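Local structure of TraI domain-containing protein (Salmonella typhi, 2IPQ) at residues W12-D17 with F49-S54. The protein is of unknown function, but its C-terminal domain belongs to a putative TraI nickase/helicase family and may act in conjugal DNA transfer. Residues are numbered along the deposited sequence; the frame is centred on the assembly and turned at random.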
ATOM      1  N   TRP A  12      -7.830   5.147  -5.959  1.00 48.39           N
ATOM      2  CA  TRP A  12      -8.226   4.779  -4.604  1.00 47.35           C
ATOM      3  C   TRP A  12      -9.371   3.743  -4.657  1.00 49.12           C
ATOM      4  O   TRP A  12      -9.411   2.773  -3.877  1.00 47.85           O
ATOM      5  CB  TRP A  12      -8.663   6.039  -3.857  1.00 49.55           C
ATOM      6  CG  TRP A  12      -9.355   5.753  -2.573  1.00 51.68           C
ATOM      7  CD1 TRP A  12     -10.668   5.949  -2.294  1.00 52.48           C
ATOM      8  CD2 TRP A  12      -8.759   5.223  -1.379  1.00 50.42           C
ATOM      9  NE1 TRP A  12     -10.934   5.574  -1.000  1.00 54.13           N
ATOM     10  CE2 TRP A  12      -9.778   5.117  -0.420  1.00 52.08           C
ATOM     11  CE3 TRP A  12      -7.461   4.814  -1.039  1.00 55.71           C
ATOM     12  CZ2 TRP A  12      -9.548   4.626   0.867  1.00 52.79           C
ATOM     13  CZ3 TRP A  12      -7.224   4.329   0.237  1.00 56.57           C
ATOM     14  CH2 TRP A  12      -8.267   4.238   1.177  1.00 55.96           C
ATOM     15  N   SER A  13     -10.296   3.957  -5.589  1.00 44.28           N
ATOM     16  CA  SER A  13     -11.346   2.998  -5.870  1.00 46.36           C
ATOM     17  C   SER A  13     -10.791   1.622  -6.266  1.00 46.09           C
ATOM     18  O   SER A  13     -11.278   0.585  -5.811  1.00 45.94           O
ATOM     19  CB  SER A  13     -12.251   3.545  -6.985  1.00 43.84           C
ATOM     20  OG  SER A  13     -13.150   2.544  -7.406  1.00 60.02           O
ATOM     21  N   TRP A  14      -9.764   1.612  -7.118  1.00 47.75           N
ATOM     22  CA  TRP A  14      -9.101   0.369  -7.528  1.00 48.10           C
ATOM     23  C   TRP A  14      -8.407  -0.340  -6.357  1.00 48.66           C
ATOM     24  O   TRP A  14      -8.519  -1.560  -6.190  1.00 50.20           O
ATOM     25  CB  TRP A  14      -8.102   0.663  -8.662  1.00 48.57           C
ATOM     26  CG  TRP A  14      -7.079  -0.449  -8.932  1.00 46.49           C
ATOM     27  CD1 TRP A  14      -7.207  -1.499  -9.801  1.00 49.85           C
ATOM     28  CD2 TRP A  14      -5.792  -0.588  -8.319  1.00 50.03           C
ATOM     29  NE1 TRP A  14      -6.076  -2.291  -9.761  1.00 52.83           N
ATOM     30  CE2 TRP A  14      -5.191  -1.748  -8.861  1.00 53.99           C
ATOM     31  CE3 TRP A  14      -5.082   0.163  -7.363  1.00 50.43           C
ATOM     32  CZ2 TRP A  14      -3.911  -2.180  -8.480  1.00 50.92           C
ATOM     33  CZ3 TRP A  14      -3.819  -0.269  -6.983  1.00 52.19           C
ATOM     34  CH2 TRP A  14      -3.244  -1.434  -7.548  1.00 50.05           C
ATOM     35  N   LEU A  15      -7.672   0.419  -5.558  1.00 49.67           N
ATOM     36  CA  LEU A  15      -6.907  -0.139  -4.425  1.00 50.34           C
ATOM     37  C   LEU A  15      -7.869  -0.672  -3.365  1.00 49.72           C
ATOM     38  O   LEU A  15      -7.736  -1.796  -2.857  1.00 51.50           O
ATOM     39  CB  LEU A  15      -6.068   0.975  -3.764  1.00 53.88           C
ATOM     40  CG  LEU A  15      -4.932   0.677  -2.764  1.00 53.62           C
ATOM     41  CD1 LEU A  15      -5.326   0.988  -1.366  1.00 60.13           C
ATOM     42  CD2 LEU A  15      -4.303  -0.726  -2.886  1.00 55.23           C
ATOM     43  N   ARG A  16      -8.829   0.154  -3.015  1.00 48.42           N
ATOM     44  CA  ARG A  16      -9.721  -0.152  -1.913  1.00 51.52           C
ATOM     45  C   ARG A  16     -10.653  -1.330  -2.246  1.00 51.06           C
ATOM     46  O   ARG A  16     -10.773  -2.286  -1.467  1.00 49.30           O
ATOM     47  CB  ARG A  16     -10.510   1.090  -1.549  1.00 47.21           C
ATOM     48  CG  ARG A  16     -11.188   1.028  -0.231  1.00 54.98           C
ATOM     49  CD  ARG A  16     -12.667   1.121  -0.429  1.00 64.39           C
ATOM     50  NE  ARG A  16     -13.145   2.456  -0.791  1.00 68.01           N
ATOM     51  CZ  ARG A  16     -13.867   2.726  -1.883  1.00 70.12           C
ATOM     52  NH1 ARG A  16     -14.280   3.973  -2.145  1.00 63.90           N
ATOM     53  NH2 ARG A  16     -14.176   1.750  -2.719  1.00 64.41           N
ATOM     54  N   ASP A  17     -11.302  -1.264  -3.403  1.00 49.97           N
ATOM     55  CA  ASP A  17     -12.192  -2.338  -3.804  1.00 51.15           C
ATOM     56  C   ASP A  17     -11.413  -3.591  -4.203  1.00 50.80           C
ATOM     57  O   ASP A  17     -11.922  -4.695  -4.118  1.00 51.03           O
ATOM     58  CB  ASP A  17     -13.149  -1.869  -4.913  1.00 51.18           C
ATOM     59  CG  ASP A  17     -14.098  -0.730  -4.449  1.00 53.26           C
ATOM     60  OD1 ASP A  17     -14.104  -0.389  -3.246  1.00 55.99           O
ATOM     61  OD2 ASP A  17     -14.851  -0.170  -5.282  1.00 60.19           O
ATOM     62  N   PHE A  49       2.753   1.351 -10.051  1.00 48.99           N
ATOM     63  CA  PHE A  49       3.066   0.571 -11.245  1.00 48.62           C
ATOM     64  C   PHE A  49       2.048  -0.550 -11.452  1.00 48.89           C
ATOM     65  O   PHE A  49       1.681  -0.862 -12.581  1.00 46.23           O
ATOM     66  CB  PHE A  49       4.464  -0.030 -11.127  1.00 49.55           C
ATOM     67  CG  PHE A  49       5.563   0.948 -11.365  1.00 49.50           C
ATOM     68  CD1 PHE A  49       5.377   2.026 -12.212  1.00 52.55           C
ATOM     69  CD2 PHE A  49       6.795   0.786 -10.749  1.00 58.16           C
ATOM     70  CE1 PHE A  49       6.394   2.938 -12.443  1.00 54.63           C
ATOM     71  CE2 PHE A  49       7.831   1.700 -10.978  1.00 56.79           C
ATOM     72  CZ  PHE A  49       7.620   2.777 -11.823  1.00 55.48           C
ATOM     73  N   LEU A  50       1.604  -1.158 -10.351  1.00 47.99           N
ATOM     74  CA  LEU A  50       0.588  -2.200 -10.421  1.00 49.48           C
ATOM     75  C   LEU A  50      -0.781  -1.667 -10.881  1.00 48.25           C
ATOM     76  O   LEU A  50      -1.437  -2.307 -11.678  1.00 51.07           O
ATOM     77  CB  LEU A  50       0.481  -2.918  -9.071  1.00 46.98           C
ATOM     78  CG  LEU A  50      -0.491  -4.097  -8.986  1.00 54.15           C
ATOM     79  CD1 LEU A  50      -0.198  -5.250 -10.009  1.00 49.59           C
ATOM     80  CD2 LEU A  50      -0.615  -4.634  -7.532  1.00 54.00           C
ATOM     81  N   PHE A  51      -1.195  -0.505 -10.371  1.00 48.85           N
ATOM     82  CA  PHE A  51      -2.359   0.246 -10.888  1.00 48.15           C
ATOM     83  C   PHE A  51      -2.229   0.459 -12.378  1.00 48.34           C
ATOM     84  O   PHE A  51      -3.101   0.073 -13.152  1.00 47.56           O
ATOM     85  CB  PHE A  51      -2.474   1.629 -10.205  1.00 48.33           C
ATOM     86  CG  PHE A  51      -3.533   2.537 -10.815  1.00 46.94           C
ATOM     87  CD1 PHE A  51      -4.885   2.354 -10.527  1.00 41.21           C
ATOM     88  CD2 PHE A  51      -3.174   3.563 -11.689  1.00 48.42           C
ATOM     89  CE1 PHE A  51      -5.856   3.185 -11.086  1.00 42.43           C
ATOM     90  CE2 PHE A  51      -4.148   4.408 -12.266  1.00 42.54           C
ATOM     91  CZ  PHE A  51      -5.486   4.216 -11.957  1.00 42.62           C
ATOM     92  N   LEU A  52      -1.121   1.082 -12.764  1.00 49.40           N
ATOM     93  CA  LEU A  52      -0.848   1.429 -14.132  1.00 50.91           C
ATOM     94  C   LEU A  52      -0.978   0.212 -15.049  1.00 52.75           C
ATOM     95  O   LEU A  52      -1.383   0.318 -16.193  1.00 52.18           O
ATOM     96  CB  LEU A  52       0.557   2.037 -14.227  1.00 51.05           C
ATOM     97  CG  LEU A  52       0.715   3.562 -14.347  1.00 53.68           C
ATOM     98  CD1 LEU A  52      -0.598   4.344 -14.196  1.00 50.16           C
ATOM     99  CD2 LEU A  52       1.822   4.127 -13.457  1.00 48.28           C
ATOM    100  N   LYS A  53      -0.627  -0.951 -14.528  1.00 57.06           N
ATOM    101  CA  LYS A  53      -0.558  -2.160 -15.329  1.00 61.05           C
ATOM    102  C   LYS A  53      -1.970  -2.629 -15.682  1.00 61.59           C
ATOM    103  O   LYS A  53      -2.168  -3.288 -16.700  1.00 61.55           O
ATOM    104  CB  LYS A  53       0.240  -3.243 -14.578  1.00 61.20           C
ATOM    105  CG  LYS A  53       0.114  -4.664 -15.119  1.00 64.08           C
ATOM    106  CD  LYS A  53       1.319  -5.532 -14.714  1.00 64.35           C
ATOM    107  CE  LYS A  53       1.514  -5.582 -13.192  1.00 73.84           C
ATOM    108  NZ  LYS A  53       1.153  -6.907 -12.573  1.00 74.16           N
ATOM    109  N   SER A  54      -2.950  -2.284 -14.846  1.00 62.77           N
ATOM    110  CA  SER A  54      -4.339  -2.645 -15.142  1.00 64.09           C
ATOM    111  C   SER A  54      -5.123  -1.523 -15.798  1.00 63.98           C
ATOM    112  O   SER A  54      -6.191  -1.764 -16.334  1.00 65.47           O
ATOM    113  CB  SER A  54      -5.076  -3.138 -13.898  1.00 63.94           C
ATOM    114  OG  SER A  54      -5.275  -2.094 -12.969  1.00 67.06           O
TER
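One face of the Trp14 indole lies against the backbone of Phe51, whose CA sits 3.9 Å from the centroid of the six-membered ring and 16° off its normal, a CH-pi contact. Beside it the Phe51 ring turns its edge to the five-membered ring of the same indole, an edge-to-face (T-shaped) pair with planes at 79°; at its closest Phe51 CD1 comes within 3.8 Å of Trp14 CD2. Leu50 fills a different flank, at the indole edge near the ring plane, where its CG is 4.0 Å from Trp14 CZ2. CB of Trp14 points toward helix 46-54, and with CG anti to the backbone N (chi1 164°) the indole extends to it. The short helical segments meet nearly at right angles, with axes 10.9 Å apart, and from the side of helix 4-20 Trp14 makes essentially the whole contact, against Leu50, Phe51 and Ser54.

At the indole nitrogen the contact turns polar without forming a bond. Trp14 NE1 is 3.3 Å from Ser54 OG, but the geometry is unfavourable for a hydrogen bond, and the hydroxyl instead donates within its own segment, to Phe51 O at 3.1 Å. That carbonyl takes two bonds from Ser54, one from N and one from OG, and the latter holds the hydroxyl near the indole nitrogen.

The aromatic cluster continues into His55, whose ring stacks on that of Phe51 and meets the Trp14 ring at a steep angle, while Val72 of helix 68-77 packs on Phe51. Within this domain, whose family is placed in the helix-turn-helix clan, no hydrogen bond or salt bridge links the two segments: helix 46-54 is held to helix 4-20 here by dispersion and weak CH-pi attraction around Trp14.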